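Local coordinates for protein D-lactate dehydrogenase (Fermentative) (Pseudomonas aeruginosa, PDB 6ABJ) that catalyses the NADH-dependent interconversion of pyruvate and D-lactate, as a tetrameric member of the D-isomer specific 2-hydroxyacid dehydrogenase family, at residues 116-121 / 172-177; 312-315 / 319-322. One frame throughout, in Å; residues are numbered along the deposited sequence.

Two modest contacts, both without a hydrogen bond across them, illustrate how a D-2-hydroxyacid dehydrogenase is packed around the start of helix 118-134 and the loop leading into helix 317-335. Contact 1 sets the start of helix 118-134 against helix 170-181 and is only partly buried; its chemistry is mixed, a threonine meeting a proline and a histidine. Contact 2 is buried and essentially apolar, joining the turn 312-315 to helix 317-335 a few residues further on. The two touch each other: Y116 stacks its ring on F314, with Y116 CZ 3.4 Å from F314 CE2, while S117 and A120 pack on A319. Both also reach the second subunit.

Contact 1. Residues 116-121 / 172-177. With ACT (acetate ion), chain D.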
loop_
_atom_site.group_PDB
_atom_site.type_symbol
_atom_site.label_atom_id
_atom_site.label_comp_id
_atom_site.label_asym_id
_atom_site.label_seq_id
_atom_site.Cartn_x
_atom_site.Cartn_y
_atom_site.Cartn_z
ATOM N N TYR B 116 10.147 18.543 -24.364
ATOM C CA TYR B 116 10.871 17.754 -23.398
ATOM C C TYR B 116 11.702 16.710 -24.103
ATOM O O TYR B 116 11.409 16.351 -25.245
ATOM C CB TYR B 116 9.880 17.067 -22.459
ATOM C CG TYR B 116 9.060 18.037 -21.612
ATOM C CD1 TYR B 116 9.687 18.947 -20.785
ATOM C CD2 TYR B 116 7.664 18.063 -21.675
ATOM C CE1 TYR B 116 8.960 19.826 -20.007
ATOM C CE2 TYR B 116 6.951 18.983 -20.926
ATOM C CZ TYR B 116 7.613 19.848 -20.096
ATOM O OH TYR B 116 6.913 20.754 -19.331
ATOM N N SER B 117 12.773 16.268 -23.449
ATOM C CA SER B 117 13.640 15.190 -23.912
ATOM C C SER B 117 12.859 13.975 -24.435
ATOM O O SER B 117 12.072 13.344 -23.678
ATOM C CB SER B 117 14.486 14.704 -22.737
ATOM O OG SER B 117 15.103 13.444 -22.972
ATOM N N PRO B 118 13.100 13.605 -25.688
ATOM C CA PRO B 118 12.305 12.540 -26.267
ATOM C C PRO B 118 12.668 11.194 -25.691
ATOM O O PRO B 118 11.775 10.376 -25.541
ATOM C CB PRO B 118 12.630 12.610 -27.766
ATOM C CG PRO B 118 13.933 13.376 -27.851
ATOM C CD PRO B 118 13.928 14.307 -26.710
ATOM N N HIS B 119 13.928 10.945 -25.371
ATOM C CA HIS B 119 14.252 9.676 -24.715
ATOM C C HIS B 119 13.600 9.516 -23.345
ATOM O O HIS B 119 13.086 8.445 -23.035
ATOM C CB HIS B 119 15.745 9.462 -24.612
ATOM C CG HIS B 119 16.368 9.209 -25.930
ATOM N ND1 HIS B 119 16.259 8.002 -26.577
ATOM C CD2 HIS B 119 17.070 10.027 -26.763
ATOM C CE1 HIS B 119 16.878 8.076 -27.748
ATOM N NE2 HIS B 119 17.377 9.292 -27.878
ATOM N N ALA B 120 13.634 10.554 -22.534
ATOM C CA ALA B 120 13.030 10.468 -21.206
ATOM C C ALA B 120 11.556 10.120 -21.310
ATOM O O ALA B 120 11.064 9.214 -20.588
ATOM C CB ALA B 120 13.214 11.746 -20.427
ATOM N N VAL B 121 10.836 10.829 -22.183
ATOM C CA VAL B 121 9.403 10.658 -22.316
ATOM C C VAL B 121 9.035 9.306 -22.945
ATOM O O VAL B 121 8.149 8.602 -22.456
ATOM C CB VAL B 121 8.725 11.859 -23.045
ATOM C CG1 VAL B 121 7.212 11.644 -23.153
ATOM C CG2 VAL B 121 8.972 13.143 -22.255
ATOM N N GLY B 172 7.296 10.259 -30.621
ATOM C CA GLY B 172 6.648 9.078 -31.219
ATOM C C GLY B 172 7.648 8.212 -31.940
ATOM O O GLY B 172 7.605 6.969 -31.868
ATOM N N GLU B 173 8.561 8.848 -32.672
ATOM C CA GLU B 173 9.600 8.109 -33.384
ATOM C C GLU B 173 10.537 7.392 -32.425
ATOM O O GLU B 173 10.944 6.237 -32.653
ATOM C CB GLU B 173 10.398 9.068 -34.321
ATOM C CG GLU B 173 11.534 8.343 -35.016
ATOM C CD GLU B 173 12.533 9.287 -35.787
ATOM O OE1 GLU B 173 12.107 10.389 -36.193
ATOM O OE2 GLU B 173 13.684 8.869 -35.959
ATOM N N THR B 174 10.931 8.075 -31.382
ATOM C CA THR B 174 11.815 7.511 -30.385
ATOM C C THR B 174 11.147 6.302 -29.723
ATOM O O THR B 174 11.760 5.242 -29.534
ATOM C CB THR B 174 12.168 8.563 -29.318
ATOM O OG1 THR B 174 12.659 9.764 -29.960
ATOM C CG2 THR B 174 13.211 8.040 -28.325
ATOM N N PHE B 175 9.882 6.496 -29.347
ATOM C CA PHE B 175 9.062 5.383 -28.813
ATOM C C PHE B 175 9.000 4.228 -29.810
ATOM O O PHE B 175 9.164 3.021 -29.475
ATOM C CB PHE B 175 7.677 5.942 -28.506
ATOM C CG PHE B 175 6.673 4.884 -28.092
ATOM C CD1 PHE B 175 6.722 4.375 -26.820
ATOM C CD2 PHE B 175 5.768 4.343 -29.002
ATOM C CE1 PHE B 175 5.802 3.381 -26.407
ATOM C CE2 PHE B 175 4.869 3.321 -28.614
ATOM C CZ PHE B 175 4.879 2.875 -27.305
ATOM N N ALA B 176 8.733 4.554 -31.062
ATOM C CA ALA B 176 8.634 3.495 -32.078
ATOM C C ALA B 176 9.919 2.679 -32.173
ATOM O O ALA B 176 9.866 1.428 -32.270
ATOM C CB ALA B 176 8.236 4.076 -33.429
ATOM N N ARG B 177 11.090 3.330 -32.143
ATOM C CA ARG B 177 12.356 2.621 -32.268
ATOM C C ARG B 177 12.572 1.683 -31.084
ATOM O O ARG B 177 13.045 0.538 -31.209
ATOM C CB ARG B 177 13.563 3.628 -32.361
ATOM C CG ARG B 177 14.945 2.970 -32.464
ATOM C CD ARG B 177 15.996 3.810 -33.257
ATOM N NE ARG B 177 15.705 5.229 -33.125
ATOM C CZ ARG B 177 15.176 6.020 -34.061
ATOM N NH1 ARG B 177 14.932 5.590 -35.263
ATOM N NH2 ARG B 177 14.875 7.284 -33.761
HETATM C C ACT D . 3.529 20.891 -18.895
HETATM O O ACT D . 2.317 21.066 -19.144
HETATM O OXT ACT D . 4.422 21.145 -19.731
HETATM C CH3 ACT D . 3.924 20.358 -17.549
#
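T174 is the one residue of 172-177 that meets 116-121, dividing its two branches between P118 and H119. Its methyl CG2 lies 3.5 Å from H119 ND1 and almost as near to CE1, approaching the imidazole obliquely, and the two side chains cross at about a right angle. The other branch, OG1, packs 3.6 Å from P118 CB, but its hydrogen bond goes to the backbone oxygen of Q170, one turn earlier in the same helix. With CG2 anti to the backbone N and OG1 beside it (chi1 -52°), one branch can serve the helix while the other meets the imidazole. H119 starts out pointing away from helix 170-181 and bends back at its ring, which also stacks on H159 of a second subunit.

Helix 170-181 follows the first strand of the Rossmann-type nucleotide-binding fold, and G172 belongs to what is probably its GxGxxG motif. P118 also touches Q170 and I171, both NADH-binding residues, although no cofactor occupies this chain.

S117 is the N-cap of helix 118-134, its OG accepting from A120 N at 3.3 Å with an N-H...O angle of 166°. Y116 OH donates to OXT of an acetate, probably from the crystallisation liquor, at 2.6 Å, the oxygen lying in the ring plane, and is also bonded to A93 N. R177 NH2 forms a salt bridge with E173 OE2 at 3.0 Å.

Contact 2. Residues 312-315 / 319-322; sequences QAFL and ALAA
F314 presents the edge of its ring to L320, whose methyl CD2 sits near the ring plane, with L320 CD2 4.3 Å from F314 CD1. L315 leaves its backbone pointing away from the helix, yet with CG anti to the backbone N (chi1 -158°) its CD1 comes back to within 4.1 Å of L320 CD1. L320 thus uses one methyl for each partner: CD2 for the aromatic edge, CD1 for the leucine. The two leucine side chains lie at a slant to one another. A319, one residue earlier in the helix, points its methyl at the turn, where A319 CB lies 3.1 Å from F314 O, a tight van der Waals contact and not a hydrogen bond, and 4.4 Å from F314 CB.

Residues 312-315 form a type I beta turn, closed by L315 N to Q312 O at 2.8 Å, in the loop that carries the chain from the last strand of the seven-stranded parallel sheet into helix 317-335. F314 is a residue that binds NADH, though none is present in this chain; the turn's start is held by D274, another NADH-binding residue, whose carboxylate accepts from the backbone N atoms of Q312 and A313. Y27 of helix 26-35 covers both leucines, and T154 of a second subunit packs on them as well. R134 of that subunit donates to the backbone oxygens of Q312 and A313.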
loop_
_atom_site.group_PDB
_atom_site.type_symbol
_atom_site.label_atom_id
_atom_site.label_comp_id
_atom_site.label_asym_id
_atom_site.label_seq_id
_atom_site.Cartn_x
_atom_site.Cartn_y
_atom_site.Cartn_z
ATOM N N GLN B 312 5.266 12.855 -15.062
ATOM C CA GLN B 312 6.558 12.421 -14.605
ATOM C C GLN B 312 7.461 12.005 -15.752
ATOM O O GLN B 312 8.637 11.684 -15.553
ATOM C CB GLN B 312 6.289 11.202 -13.659
ATOM C CG GLN B 312 7.400 10.808 -12.773
ATOM C CD GLN B 312 7.181 9.515 -12.036
ATOM O OE1 GLN B 312 6.116 9.283 -11.457
ATOM N NE2 GLN B 312 8.209 8.700 -12.000
ATOM N N ALA B 313 6.981 12.045 -16.946
ATOM C CA ALA B 313 7.692 11.461 -18.095
ATOM C C ALA B 313 8.996 12.156 -18.453
ATOM O O ALA B 313 9.900 11.501 -18.933
ATOM C CB ALA B 313 6.800 11.414 -19.337
ATOM N N PHE B 314 9.097 13.452 -18.128
ATOM C CA PHE B 314 10.389 14.155 -18.281
ATOM C C PHE B 314 11.233 14.207 -17.035
ATOM O O PHE B 314 12.290 14.853 -17.029
ATOM C CB PHE B 314 10.179 15.569 -18.860
ATOM C CG PHE B 314 9.385 16.497 -17.978
ATOM C CD1 PHE B 314 9.996 17.138 -16.919
ATOM C CD2 PHE B 314 8.064 16.766 -18.251
ATOM C CE1 PHE B 314 9.298 17.984 -16.112
ATOM C CE2 PHE B 314 7.362 17.668 -17.483
ATOM C CZ PHE B 314 7.987 18.273 -16.416
ATOM N N LEU B 315 10.825 13.454 -15.992
ATOM C CA LEU B 315 11.495 13.496 -14.710
ATOM C C LEU B 315 12.667 12.528 -14.663
ATOM O O LEU B 315 12.653 11.513 -13.914
ATOM C CB LEU B 315 10.521 13.246 -13.531
ATOM C CG LEU B 315 10.970 13.758 -12.152
ATOM C CD1 LEU B 315 10.831 15.285 -12.031
ATOM C CD2 LEU B 315 10.254 13.085 -11.010
ATOM N N ALA B 319 16.876 14.958 -18.513
ATOM C CA ALA B 319 15.816 15.742 -19.057
ATOM C C ALA B 319 15.599 17.012 -18.259
ATOM O O ALA B 319 15.272 18.092 -18.846
ATOM C CB ALA B 319 14.505 14.931 -19.153
ATOM N N LEU B 320 15.780 16.916 -16.952
ATOM C CA LEU B 320 15.699 18.100 -16.091
ATOM C C LEU B 320 16.874 19.047 -16.380
ATOM O O LEU B 320 16.686 20.279 -16.342
ATOM C CB LEU B 320 15.668 17.728 -14.593
ATOM C CG LEU B 320 14.391 17.039 -14.114
ATOM C CD1 LEU B 320 14.625 16.555 -12.734
ATOM C CD2 LEU B 320 13.217 18.020 -14.240
ATOM N N ALA B 321 18.054 18.488 -16.630
ATOM C CA ALA B 321 19.200 19.319 -17.035
ATOM C C ALA B 321 18.911 20.075 -18.328
ATOM O O ALA B 321 19.269 21.266 -18.432
ATOM C CB ALA B 321 20.491 18.489 -17.152
ATOM N N ALA B 322 18.272 19.427 -19.295
ATOM C CA ALA B 322 17.883 20.101 -20.536
ATOM C C ALA B 322 16.885 21.257 -20.332
ATOM O O ALA B 322 16.987 22.327 -20.972
ATOM C CB ALA B 322 17.311 19.104 -21.549
#